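Local structure of UPF0141 protein yjdB (Campylobacter jejuni subsp. jejuni HB93-13, 4TN0) at residues S225-S230 / P247-I253. The protein probably transfers phosphoethanolamine groups in the periplasm, as a zinc-dependent enzyme of the alkaline phosphatase-like family required for polymyxin resistance and motility. Residues are numbered along the deposited sequence; the frame is centred on the assembly and turned at random.
Sequences SDHGES and PSYQTHI
Ile253 lays its side chain (chi1 p, chi2 t) against the backbone of 225-228, with CD1 3.3 Å from Ser225 O and CG2 3.5 Å from His227 C. Segment 225-230 is largely extended beyond Asp226, whereas 247-253 makes a short, weakly bonded helical turn at 248-251 before entering the strand next to 218-224 in the central sheet. The turn meets the loop at Gly228, whose CA is 3.7 Å from Gln250 CA. A CB there would collide with Tyr249 O, which instead accepts a CA-H...O contact from Gly228 CA at 3.1 Å. Two peptide carbonyls of the turn take up successive loop amides: Gly228 N donates to Gln250 O (2.7 Å) and Glu229 N to Tyr249 O (2.9 Å). This loop, following a central strand of the alkaline phosphatase-like fold, carries the Asp-His pair of the zinc site, with Asp226 OD2 and His227 NE2 joining Glu26 and the phosphorylated Thr65 around the metal; Asp226 OD1 accepts a hydrogen bond from Thr27 N. His227, chi1 p, is oriented by ND1 donating to Gly228 O at 2.7 Å. Farther along, Gln250 (chi1 m, chi2 t) reaches Ser230, NE2 donating to OG at 3.0 Å, while its OE1 accepts from Met241 N.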
loop_
_atom_site.group_PDB
_atom_site.type_symbol
_atom_site.label_atom_id
_atom_site.label_comp_id
_atom_site.label_asym_id
_atom_site.label_seq_id
_atom_site.Cartn_x
_atom_site.Cartn_y
_atom_site.Cartn_z
ATOM N N SER A 225 -0.739 -3.593 0.516
ATOM C CA SER A 225 -0.627 -3.923 1.921
ATOM C C SER A 225 0.812 -4.274 2.248
ATOM O O SER A 225 1.572 -4.633 1.346
ATOM C CB SER A 225 -1.556 -5.081 2.279
ATOM O OG SER A 225 -1.594 -5.234 3.683
ATOM N N ASP A 226 1.193 -4.151 3.520
ATOM C CA ASP A 226 2.516 -4.591 3.952
ATOM C C ASP A 226 2.627 -6.127 3.999
ATOM O O ASP A 226 3.691 -6.661 3.707
ATOM C CB ASP A 226 2.904 -3.988 5.315
ATOM C CG ASP A 226 1.921 -4.335 6.439
ATOM O OD1 ASP A 226 0.810 -4.825 6.144
ATOM O OD2 ASP A 226 2.249 -4.081 7.621
ATOM N N HIS A 227 1.544 -6.822 4.348
ATOM C CA HIS A 227 1.510 -8.304 4.406
ATOM C C HIS A 227 0.072 -8.807 4.638
ATOM O O HIS A 227 -0.869 -8.017 4.787
ATOM C CB HIS A 227 2.399 -8.839 5.512
ATOM C CG HIS A 227 2.098 -8.232 6.843
ATOM N ND1 HIS A 227 0.963 -8.551 7.558
ATOM C CD2 HIS A 227 2.758 -7.299 7.574
ATOM C CE1 HIS A 227 0.937 -7.838 8.674
ATOM N NE2 HIS A 227 2.018 -7.077 8.710
ATOM N N GLY A 228 -0.104 -10.118 4.652
ATOM C CA GLY A 228 -1.420 -10.684 4.858
ATOM C C GLY A 228 -1.699 -10.921 6.323
ATOM O O GLY A 228 -1.167 -10.236 7.187
ATOM N N GLU A 229 -2.561 -11.884 6.601
ATOM C CA GLU A 229 -2.992 -12.192 7.968
ATOM C C GLU A 229 -3.615 -13.576 8.013
ATOM O O GLU A 229 -4.304 -13.973 7.075
ATOM C CB GLU A 229 -4.004 -11.167 8.476
ATOM C CG GLU A 229 -4.406 -11.333 9.945
ATOM C CD GLU A 229 -3.430 -10.668 10.903
ATOM O OE1 GLU A 229 -2.206 -10.565 10.573
ATOM O OE2 GLU A 229 -3.901 -10.256 11.994
ATOM N N SER A 230 -3.358 -14.312 9.088
ATOM C CA SER A 230 -4.056 -15.578 9.345
ATOM C C SER A 230 -5.270 -15.363 10.272
ATOM O O SER A 230 -5.201 -14.565 11.201
ATOM C CB SER A 230 -3.103 -16.610 9.951
ATOM O OG SER A 230 -2.286 -17.155 8.942
ATOM N N PRO A 247 1.815 -19.502 5.150
ATOM C CA PRO A 247 0.722 -19.702 4.189
ATOM C C PRO A 247 0.548 -18.468 3.297
ATOM O O PRO A 247 0.909 -17.339 3.693
ATOM C CB PRO A 247 -0.510 -19.886 5.086
ATOM C CG PRO A 247 -0.168 -19.142 6.331
ATOM C CD PRO A 247 1.321 -19.283 6.520
ATOM N N SER A 248 -0.023 -18.660 2.114
ATOM C CA SER A 248 -0.222 -17.533 1.207
ATOM C C SER A 248 -1.113 -16.431 1.828
ATOM O O SER A 248 -1.073 -15.291 1.372
ATOM C CB SER A 248 -0.803 -18.009 -0.122
ATOM O OG SER A 248 -2.068 -18.603 0.063
ATOM N N TYR A 249 -1.929 -16.792 2.830
ATOM C CA TYR A 249 -2.733 -15.828 3.588
ATOM C C TYR A 249 -1.873 -14.692 4.120
ATOM O O TYR A 249 -2.362 -13.585 4.265
ATOM C CB TYR A 249 -3.473 -16.492 4.764
ATOM C CG TYR A 249 -4.668 -17.312 4.346
ATOM C CD1 TYR A 249 -5.513 -16.860 3.342
ATOM C CD2 TYR A 249 -4.944 -18.559 4.943
ATOM C CE1 TYR A 249 -6.598 -17.612 2.936
ATOM C CE2 TYR A 249 -6.032 -19.317 4.541
ATOM C CZ TYR A 249 -6.855 -18.828 3.536
ATOM O OH TYR A 249 -7.949 -19.534 3.113
ATOM N N GLN A 250 -0.600 -14.968 4.409
ATOM C CA GLN A 250 0.288 -13.949 4.968
ATOM C C GLN A 250 1.176 -13.248 3.933
ATOM O O GLN A 250 1.643 -12.148 4.204
ATOM C CB GLN A 250 1.156 -14.543 6.082
ATOM C CG GLN A 250 0.311 -14.888 7.300
ATOM C CD GLN A 250 1.118 -15.321 8.506
ATOM O OE1 GLN A 250 2.301 -14.960 8.680
ATOM N NE2 GLN A 250 0.480 -16.101 9.354
ATOM N N THR A 251 1.402 -13.862 2.767
ATOM C CA THR A 251 2.292 -13.284 1.752
ATOM C C THR A 251 1.575 -12.716 0.515
ATOM O O THR A 251 2.108 -11.836 -0.191
ATOM C CB THR A 251 3.337 -14.342 1.263
ATOM O OG1 THR A 251 2.660 -15.468 0.690
ATOM C CG2 THR A 251 4.168 -14.828 2.415
ATOM N N HIS A 252 0.375 -13.219 0.256
ATOM C CA HIS A 252 -0.403 -12.816 -0.917
ATOM C C HIS A 252 -1.276 -11.602 -0.567
ATOM O O HIS A 252 -2.283 -11.727 0.155
ATOM C CB HIS A 252 -1.254 -14.002 -1.403
ATOM C CG HIS A 252 -1.996 -13.757 -2.681
ATOM N ND1 HIS A 252 -1.723 -12.691 -3.518
ATOM C CD2 HIS A 252 -3.011 -14.444 -3.263
ATOM C CE1 HIS A 252 -2.536 -12.734 -4.560
ATOM N NE2 HIS A 252 -3.327 -13.789 -4.430
ATOM N N ILE A 253 -0.877 -10.438 -1.081
ATOM C CA ILE A 253 -1.488 -9.158 -0.723
ATOM C C ILE A 253 -2.222 -8.532 -1.894
ATOM O O ILE A 253 -1.923 -8.829 -3.053
ATOM C CB ILE A 253 -0.424 -8.128 -0.238
ATOM C CG1 ILE A 253 0.772 -8.124 -1.202
ATOM C CG2 ILE A 253 0.016 -8.416 1.182
ATOM C CD1 ILE A 253 1.760 -7.011 -0.964
#